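Local coordinates for protein PilX (Neisseria meningitidis, PDB 2OPE) that is a minor type IV pilin that probably modulates the adhesion and aggregation that pili give this pathogen, at residues E15-N20 against V90-V95; V61-V66 against Y74-V79. All coordinates share one frame; numbering follows the deposited sequence.

Contact 1. Residues E15-N20 against V90-V95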
ATOM      1  N   GLU A  15      -5.538   6.904   2.951  1.00 49.39           N
ATOM      2  CA  GLU A  15      -4.998   6.273   4.158  1.00 50.81           C
ATOM      3  C   GLU A  15      -3.589   5.790   3.857  1.00 51.14           C
ATOM      4  O   GLU A  15      -2.692   5.865   4.711  1.00 53.63           O
ATOM      5  CB  GLU A  15      -5.864   5.090   4.615  1.00 49.40           C
ATOM      6  CG  GLU A  15      -7.213   5.508   5.156  1.00 51.60           C
ATOM      7  CD  GLU A  15      -7.212   5.795   6.636  1.00 51.09           C
ATOM      8  OE1 GLU A  15      -6.170   5.719   7.275  1.00 53.79           O
ATOM      9  OE2 GLU A  15      -8.266   6.077   7.183  1.00 52.45           O
ATOM     10  N   MET A  16      -3.388   5.281   2.648  1.00 50.35           N
ATOM     11  CA  MET A  16      -2.113   4.633   2.334  1.00 48.97           C
ATOM     12  C   MET A  16      -1.068   5.688   2.213  1.00 47.56           C
ATOM     13  O   MET A  16       0.031   5.461   2.665  1.00 46.32           O
ATOM     14  CB  MET A  16      -2.185   3.729   1.098  1.00 47.79           C
ATOM     15  CG  MET A  16      -3.006   2.498   1.397  1.00 45.45           C
ATOM     16  SD  MET A  16      -3.279   1.501  -0.034  1.00 48.11           S
ATOM     17  CE  MET A  16      -1.602   0.984  -0.602  1.00 40.37           C
ATOM     18  N   VAL A  17      -1.434   6.847   1.645  1.00 47.94           N
ATOM     19  CA  VAL A  17      -0.518   7.999   1.626  1.00 47.49           C
ATOM     20  C   VAL A  17      -0.086   8.377   3.037  1.00 47.34           C
ATOM     21  O   VAL A  17       1.075   8.573   3.286  1.00 47.45           O
ATOM     22  CB  VAL A  17      -1.116   9.240   0.995  1.00 47.37           C
ATOM     23  CG1 VAL A  17      -0.134  10.392   1.152  1.00 46.14           C
ATOM     24  CG2 VAL A  17      -1.386   9.003  -0.449  1.00 46.37           C
ATOM     25  N   GLY A  18      -1.047   8.466   3.950  1.00 48.85           N
ATOM     26  CA  GLY A  18      -0.785   8.689   5.385  1.00 49.84           C
ATOM     27  C   GLY A  18       0.183   7.684   5.993  1.00 48.74           C
ATOM     28  O   GLY A  18       1.112   8.060   6.658  1.00 48.80           O
ATOM     29  N   ILE A  19      -0.066   6.400   5.763  1.00 49.02           N
ATOM     30  CA  ILE A  19       0.844   5.317   6.165  1.00 48.48           C
ATOM     31  C   ILE A  19       2.244   5.434   5.535  1.00 47.71           C
ATOM     32  O   ILE A  19       3.254   5.309   6.228  1.00 49.13           O
ATOM     33  CB  ILE A  19       0.171   3.926   5.862  1.00 48.10           C
ATOM     34  CG1 ILE A  19      -1.137   3.795   6.669  1.00 48.11           C
ATOM     35  CG2 ILE A  19       1.107   2.749   6.143  1.00 45.10           C
ATOM     36  CD1 ILE A  19      -2.040   2.646   6.200  1.00 48.38           C
ATOM     37  N   ASN A  20       2.299   5.693   4.235  1.00 46.08           N
ATOM     38  CA  ASN A  20       3.561   5.955   3.525  1.00 47.18           C
ATOM     39  C   ASN A  20       4.354   7.129   4.172  1.00 47.84           C
ATOM     40  O   ASN A  20       5.581   7.053   4.377  1.00 49.33           O
ATOM     41  CB  ASN A  20       3.268   6.297   2.044  1.00 45.12           C
ATOM     42  CG  ASN A  20       4.300   5.730   1.076  1.00 45.42           C
ATOM     43  OD1 ASN A  20       5.191   4.981   1.464  1.00 46.81           O
ATOM     44  ND2 ASN A  20       4.158   6.062  -0.209  1.00 43.21           N
ATOM     45  N   VAL A  90      -5.382  -0.444  -4.556  1.00 49.46           N
ATOM     46  CA  VAL A  90      -4.393   0.625  -4.658  1.00 47.29           C
ATOM     47  C   VAL A  90      -3.017  -0.003  -4.441  1.00 48.43           C
ATOM     48  O   VAL A  90      -2.906  -0.990  -3.673  1.00 48.39           O
ATOM     49  CB  VAL A  90      -4.671   1.684  -3.573  1.00 45.23           C
ATOM     50  CG1 VAL A  90      -3.550   2.666  -3.425  1.00 42.68           C
ATOM     51  CG2 VAL A  90      -5.998   2.403  -3.862  1.00 44.28           C
ATOM     52  N   TRP A  91      -1.977   0.518  -5.118  1.00 46.69           N
ATOM     53  CA  TRP A  91      -0.614   0.285  -4.634  1.00 46.54           C
ATOM     54  C   TRP A  91       0.186   1.576  -4.712  1.00 46.42           C
ATOM     55  O   TRP A  91      -0.197   2.512  -5.421  1.00 46.98           O
ATOM     56  CB  TRP A  91       0.099  -0.903  -5.341  1.00 46.60           C
ATOM     57  CG  TRP A  91       0.565  -0.603  -6.752  1.00 47.03           C
ATOM     58  CD1 TRP A  91      -0.187  -0.660  -7.896  1.00 46.60           C
ATOM     59  CD2 TRP A  91       1.883  -0.163  -7.159  1.00 46.98           C
ATOM     60  NE1 TRP A  91       0.584  -0.303  -8.992  1.00 46.84           N
ATOM     61  CE2 TRP A  91       1.846   0.034  -8.561  1.00 47.60           C
ATOM     62  CE3 TRP A  91       3.072   0.129  -6.468  1.00 45.77           C
ATOM     63  CZ2 TRP A  91       2.965   0.490  -9.285  1.00 46.60           C
ATOM     64  CZ3 TRP A  91       4.167   0.557  -7.188  1.00 46.26           C
ATOM     65  CH2 TRP A  91       4.105   0.741  -8.581  1.00 46.30           C
ATOM     66  N   MET A  92       1.300   1.629  -3.989  1.00 47.26           N
ATOM     67  CA  MET A  92       2.218   2.770  -4.095  1.00 47.73           C
ATOM     68  C   MET A  92       3.677   2.456  -3.680  1.00 47.92           C
ATOM     69  O   MET A  92       3.968   1.474  -2.972  1.00 47.63           O
ATOM     70  CB  MET A  92       1.641   4.031  -3.362  1.00 46.56           C
ATOM     71  CG  MET A  92       1.406   3.819  -1.846  1.00 47.09           C
ATOM     72  SD  MET A  92       0.629   5.161  -0.918  1.00 48.08           S
ATOM     73  CE  MET A  92      -0.950   5.429  -1.717  1.00 45.93           C
ATOM     74  N   ASN A  93       4.565   3.302  -4.203  1.00 48.60           N
ATOM     75  CA  ASN A  93       6.012   3.437  -3.944  1.00 50.27           C
ATOM     76  C   ASN A  93       6.307   4.082  -2.599  1.00 48.13           C
ATOM     77  O   ASN A  93       5.543   4.959  -2.194  1.00 48.13           O
ATOM     78  CB  ASN A  93       6.578   4.504  -4.975  1.00 52.06           C
ATOM     79  CG  ASN A  93       7.094   3.850  -6.166  1.00 55.62           C
ATOM     80  OD1 ASN A  93       7.373   2.665  -6.066  1.00 60.19           O
ATOM     81  ND2 ASN A  93       7.175   4.526  -7.316  1.00 55.92           N
ATOM     82  N   SER A  94       7.457   3.762  -1.997  1.00 45.35           N
ATOM     83  CA  SER A  94       8.012   4.619  -0.944  1.00 45.09           C
ATOM     84  C   SER A  94       8.448   5.936  -1.470  1.00 44.54           C
ATOM     85  O   SER A  94       8.723   6.822  -0.681  1.00 45.04           O
ATOM     86  CB  SER A  94       9.242   4.015  -0.265  1.00 43.74           C
ATOM     87  OG  SER A  94      10.122   3.499  -1.225  1.00 43.13           O
ATOM     88  N   VAL A  95       8.585   6.037  -2.791  1.00 43.77           N
ATOM     89  CA  VAL A  95       9.021   7.257  -3.466  1.00 43.10           C
ATOM     90  C   VAL A  95       7.835   8.196  -3.765  1.00 44.16           C
ATOM     91  O   VAL A  95       8.002   9.330  -4.194  1.00 44.51           O
ATOM     92  CB  VAL A  95       9.771   6.910  -4.789  1.00 42.67           C
ATOM     93  CG1 VAL A  95       9.761   8.086  -5.704  1.00 44.74           C
ATOM     94  CG2 VAL A  95      11.215   6.493  -4.503  1.00 43.20           C
TER
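M16 and M92 meet at the middle of this interface, where helix 15-20 lies over strand 90-93. The axes of the two elements approach to 9.6 Å and run in nearly the same direction, 26° apart. Apolar contact makes up most of the interface. The M92 side chain rises from the strand, bends at its last torsion (chi3 59°) and lays its methyl against the helix. M92 CE touches M16 CB at 3.5 Å. The same methyl reaches V17, whose CG2 lies 3.8 Å from M92 CE; these two side chains cross at about a right angle. M92 SD sits close to the M16 carbonyl group. The M16 and V90 side chains pass each other pointing opposite ways, and M16 SD rests 3.6 Å from V90 CG1. Its terminal methyl, M16 CE, also touches V90 CG1. L76 of the adjoining strand packs on M16, M92 and N20, and Y13 of the same helix on V90 and M92.

One polar bond joins the segments. N20 ND2 donates to N93 O at 2.7 Å, with an N-H...O angle of 167°. The acceptor lies nearly in the plane of the N20 amide, while the donor is somewhat tilted from the carbonyl plane. The other end of the amide, N20 OD1, is hydrogen-bonded to Y74 OH. N20 ND2 also passes 3.7 Å from M92 SD.

A long N-terminal helix packed on an antiparallel sheet is the pilin fold. Here two thioether side chains make much of the apolar contact between helix and sheet. The buried N20 amide has partners at both ends, which should fix its rotation.

Contact 2. Residues V61-V66 against Y74-V79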
ATOM      1  N   VAL A  61      -3.992  -3.705   4.207  1.00 47.40           N
ATOM      2  CA  VAL A  61      -2.823  -3.022   3.683  1.00 46.72           C
ATOM      3  C   VAL A  61      -1.528  -3.775   4.071  1.00 47.35           C
ATOM      4  O   VAL A  61      -1.354  -4.208   5.221  1.00 45.89           O
ATOM      5  CB  VAL A  61      -2.836  -1.522   4.106  1.00 45.89           C
ATOM      6  CG1 VAL A  61      -1.558  -0.829   3.719  1.00 46.14           C
ATOM      7  CG2 VAL A  61      -4.027  -0.821   3.464  1.00 42.83           C
ATOM      8  N   SER A  62      -0.627  -3.974   3.102  1.00 47.32           N
ATOM      9  CA  SER A  62       0.623  -4.694   3.402  1.00 45.71           C
ATOM     10  C   SER A  62       1.771  -3.988   2.696  1.00 44.90           C
ATOM     11  O   SER A  62       1.507  -3.242   1.758  1.00 43.97           O
ATOM     12  CB  SER A  62       0.510  -6.152   2.970  1.00 44.61           C
ATOM     13  OG  SER A  62       0.049  -6.218   1.620  1.00 46.43           O
ATOM     14  N   VAL A  63       3.014  -4.227   3.144  1.00 43.94           N
ATOM     15  CA  VAL A  63       4.250  -3.583   2.615  1.00 44.80           C
ATOM     16  C   VAL A  63       5.153  -4.685   1.990  1.00 47.33           C
ATOM     17  O   VAL A  63       5.216  -5.838   2.464  1.00 48.64           O
ATOM     18  CB  VAL A  63       5.013  -2.758   3.751  1.00 43.81           C
ATOM     19  CG1 VAL A  63       5.426  -3.687   4.909  1.00 45.47           C
ATOM     20  CG2 VAL A  63       6.207  -2.050   3.254  1.00 40.38           C
ATOM     21  N   HIS A  64       5.815  -4.360   0.892  1.00 47.63           N
ATOM     22  CA  HIS A  64       6.493  -5.387   0.113  1.00 46.95           C
ATOM     23  C   HIS A  64       7.859  -4.903  -0.317  1.00 45.95           C
ATOM     24  O   HIS A  64       8.071  -3.719  -0.473  1.00 47.81           O
ATOM     25  CB  HIS A  64       5.597  -5.790  -1.082  1.00 48.46           C
ATOM     26  CG  HIS A  64       4.219  -6.228  -0.658  1.00 49.88           C
ATOM     27  ND1 HIS A  64       3.889  -7.552  -0.431  1.00 47.90           N
ATOM     28  CD2 HIS A  64       3.109  -5.500  -0.337  1.00 50.05           C
ATOM     29  CE1 HIS A  64       2.628  -7.623  -0.031  1.00 48.42           C
ATOM     30  NE2 HIS A  64       2.128  -6.396   0.033  1.00 47.96           N
ATOM     31  N   PHE A  65       8.786  -5.824  -0.480  1.00 46.23           N
ATOM     32  CA  PHE A  65      10.185  -5.525  -0.706  1.00 46.46           C
ATOM     33  C   PHE A  65      10.692  -6.370  -1.853  1.00 47.97           C
ATOM     34  O   PHE A  65      10.454  -7.577  -1.918  1.00 49.68           O
ATOM     35  CB  PHE A  65      10.998  -5.873   0.555  1.00 45.37           C
ATOM     36  CG  PHE A  65      10.523  -5.165   1.780  1.00 45.94           C
ATOM     37  CD1 PHE A  65      11.018  -3.891   2.092  1.00 44.85           C
ATOM     38  CD2 PHE A  65       9.535  -5.732   2.591  1.00 44.39           C
ATOM     39  CE1 PHE A  65      10.538  -3.198   3.192  1.00 45.82           C
ATOM     40  CE2 PHE A  65       9.064  -5.066   3.687  1.00 45.46           C
ATOM     41  CZ  PHE A  65       9.549  -3.783   3.996  1.00 45.49           C
ATOM     42  N   VAL A  66      11.427  -5.769  -2.756  1.00 49.25           N
ATOM     43  CA  VAL A  66      12.055  -6.586  -3.761  1.00 50.09           C
ATOM     44  C   VAL A  66      13.312  -7.189  -3.168  1.00 49.45           C
ATOM     45  O   VAL A  66      13.618  -8.361  -3.393  1.00 50.09           O
ATOM     46  CB  VAL A  66      12.356  -5.774  -5.024  1.00 51.01           C
ATOM     47  CG1 VAL A  66      13.329  -6.545  -5.966  1.00 51.74           C
ATOM     48  CG2 VAL A  66      11.034  -5.496  -5.734  1.00 51.52           C
ATOM     49  N   TYR A  74      10.299   0.118  -1.015  1.00 43.73           N
ATOM     50  CA  TYR A  74       9.199  -0.822  -0.764  1.00 43.81           C
ATOM     51  C   TYR A  74       7.977  -0.251  -1.490  1.00 44.40           C
ATOM     52  O   TYR A  74       7.990   0.880  -1.966  1.00 43.94           O
ATOM     53  CB  TYR A  74       8.902  -1.003   0.743  1.00 43.68           C
ATOM     54  CG  TYR A  74       8.476   0.325   1.423  1.00 44.53           C
ATOM     55  CD1 TYR A  74       7.169   0.816   1.265  1.00 44.36           C
ATOM     56  CD2 TYR A  74       9.389   1.104   2.151  1.00 43.54           C
ATOM     57  CE1 TYR A  74       6.767   2.006   1.829  1.00 43.82           C
ATOM     58  CE2 TYR A  74       8.985   2.318   2.728  1.00 44.26           C
ATOM     59  CZ  TYR A  74       7.655   2.771   2.550  1.00 43.63           C
ATOM     60  OH  TYR A  74       7.214   3.990   3.037  1.00 41.25           O
ATOM     61  N   SER A  75       6.927  -1.042  -1.556  1.00 45.51           N
ATOM     62  CA  SER A  75       5.634  -0.575  -1.993  1.00 46.22           C
ATOM     63  C   SER A  75       4.546  -1.020  -1.009  1.00 46.69           C
ATOM     64  O   SER A  75       4.707  -1.992  -0.263  1.00 47.60           O
ATOM     65  CB  SER A  75       5.350  -1.111  -3.374  1.00 45.00           C
ATOM     66  OG  SER A  75       5.378  -2.490  -3.345  1.00 42.99           O
ATOM     67  N   LEU A  76       3.452  -0.278  -0.997  1.00 45.72           N
ATOM     68  CA  LEU A  76       2.308  -0.632  -0.215  1.00 44.19           C
ATOM     69  C   LEU A  76       1.240  -1.137  -1.155  1.00 43.83           C
ATOM     70  O   LEU A  76       0.984  -0.543  -2.192  1.00 43.11           O
ATOM     71  CB  LEU A  76       1.793   0.588   0.548  1.00 45.66           C
ATOM     72  CG  LEU A  76       2.737   1.271   1.527  1.00 47.04           C
ATOM     73  CD1 LEU A  76       2.112   2.614   2.042  1.00 48.12           C
ATOM     74  CD2 LEU A  76       3.039   0.332   2.673  1.00 47.00           C
ATOM     75  N   VAL A  77       0.601  -2.233  -0.779  1.00 43.67           N
ATOM     76  CA  VAL A  77      -0.522  -2.787  -1.535  1.00 43.60           C
ATOM     77  C   VAL A  77      -1.820  -2.677  -0.688  1.00 44.09           C
ATOM     78  O   VAL A  77      -1.851  -3.024   0.477  1.00 44.35           O
ATOM     79  CB  VAL A  77      -0.189  -4.262  -1.925  1.00 43.95           C
ATOM     80  CG1 VAL A  77      -1.330  -4.965  -2.556  1.00 43.02           C
ATOM     81  CG2 VAL A  77       1.031  -4.302  -2.845  1.00 43.12           C
ATOM     82  N   GLY A  78      -2.889  -2.130  -1.252  1.00 45.41           N
ATOM     83  CA  GLY A  78      -4.133  -2.030  -0.487  1.00 44.98           C
ATOM     84  C   GLY A  78      -5.152  -2.852  -1.258  1.00 45.85           C
ATOM     85  O   GLY A  78      -5.421  -2.566  -2.420  1.00 45.35           O
ATOM     86  N   VAL A  79      -5.709  -3.902  -0.658  1.00 45.30           N
ATOM     87  CA  VAL A  79      -6.689  -4.688  -1.415  1.00 43.16           C
ATOM     88  C   VAL A  79      -7.871  -5.046  -0.551  1.00 45.24           C
ATOM     89  O   VAL A  79      -7.778  -5.058   0.693  1.00 46.17           O
ATOM     90  CB  VAL A  79      -6.056  -5.962  -2.043  1.00 44.21           C
ATOM     91  CG1 VAL A  79      -4.933  -5.554  -2.999  1.00 41.83           C
ATOM     92  CG2 VAL A  79      -5.576  -7.001  -0.946  1.00 41.79           C
TER
HETATM   93  O   HOH W   1      -2.570  -6.119   1.190  1.00 39.83           O
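In H64, chi1 of -55° sets CG beside the backbone N and anti to the carbonyl carbon, on the V77 side; V77 CG2 is likewise anti to its own carbonyl carbon. CD2 of the H64 ring meets V77 CG2 at 3.5 Å, the two side chains crossing at about a right angle. V77 CB also lies near H64 NE2. That nitrogen is paired with S62 OG at 2.6 Å, a hydrogen bond in which either atom could be the donor. S62 OG further binds a water, which donates a longer bond to V77 O. S62, H64, S75 and V77 share this face of the sheet.

Residues 61-65 and 74-79 lie on the two arms of an antiparallel beta hairpin at one edge of the pilin sheet. S62 with V77 and H64 with S75 are hydrogen-bonded pairs. V77 N to S62 O measures 2.9 Å and is nearly straight at 169°. H64 N to S75 O is equally short but more bent, at 141°. Between these pairs lies V63 with L76, a non-hydrogen-bonded pair.

On the opposite face, which bears V61, V63, F65, Y74 and L76, the contacts are apolar. V63 CG2 touches the Y74 ring at CD1, 3.6 Å away, and V63 CB meets L76 CD2 at 3.8 Å. F65 brings CE1 of its ring to Y74 CB at 3.7 Å. Helix 35-48 covers this end, with V46 on V63 and L42 on both F65 and Y74. Helix 5-28 lies against V61, Y74 and L76.

In the fold
Contact 1 is the more buried. It joins the N-terminal helix to the central strand of the sheet. Contact 2 is partly buried and pairs two neighbouring strands, one of them, 59-65, at the edge of the sheet within this chain. The contacts touch through strands 74-80 and 89-93: V90 O and M92 O face G78 N and L76 N in probable hydrogen bonds. Side chains carry contact 1, with a single hydrogen bond from a side-chain amide, whereas backbone bonds dominate contact 2. The hairpin face bearing L76 and Y74 meets helices 5-28 and 35-48. The other carries the water at S62 and meets A107 of helix 104-109 through V77. Along the chain, contact 2 is nested within the loop that contact 1 closes.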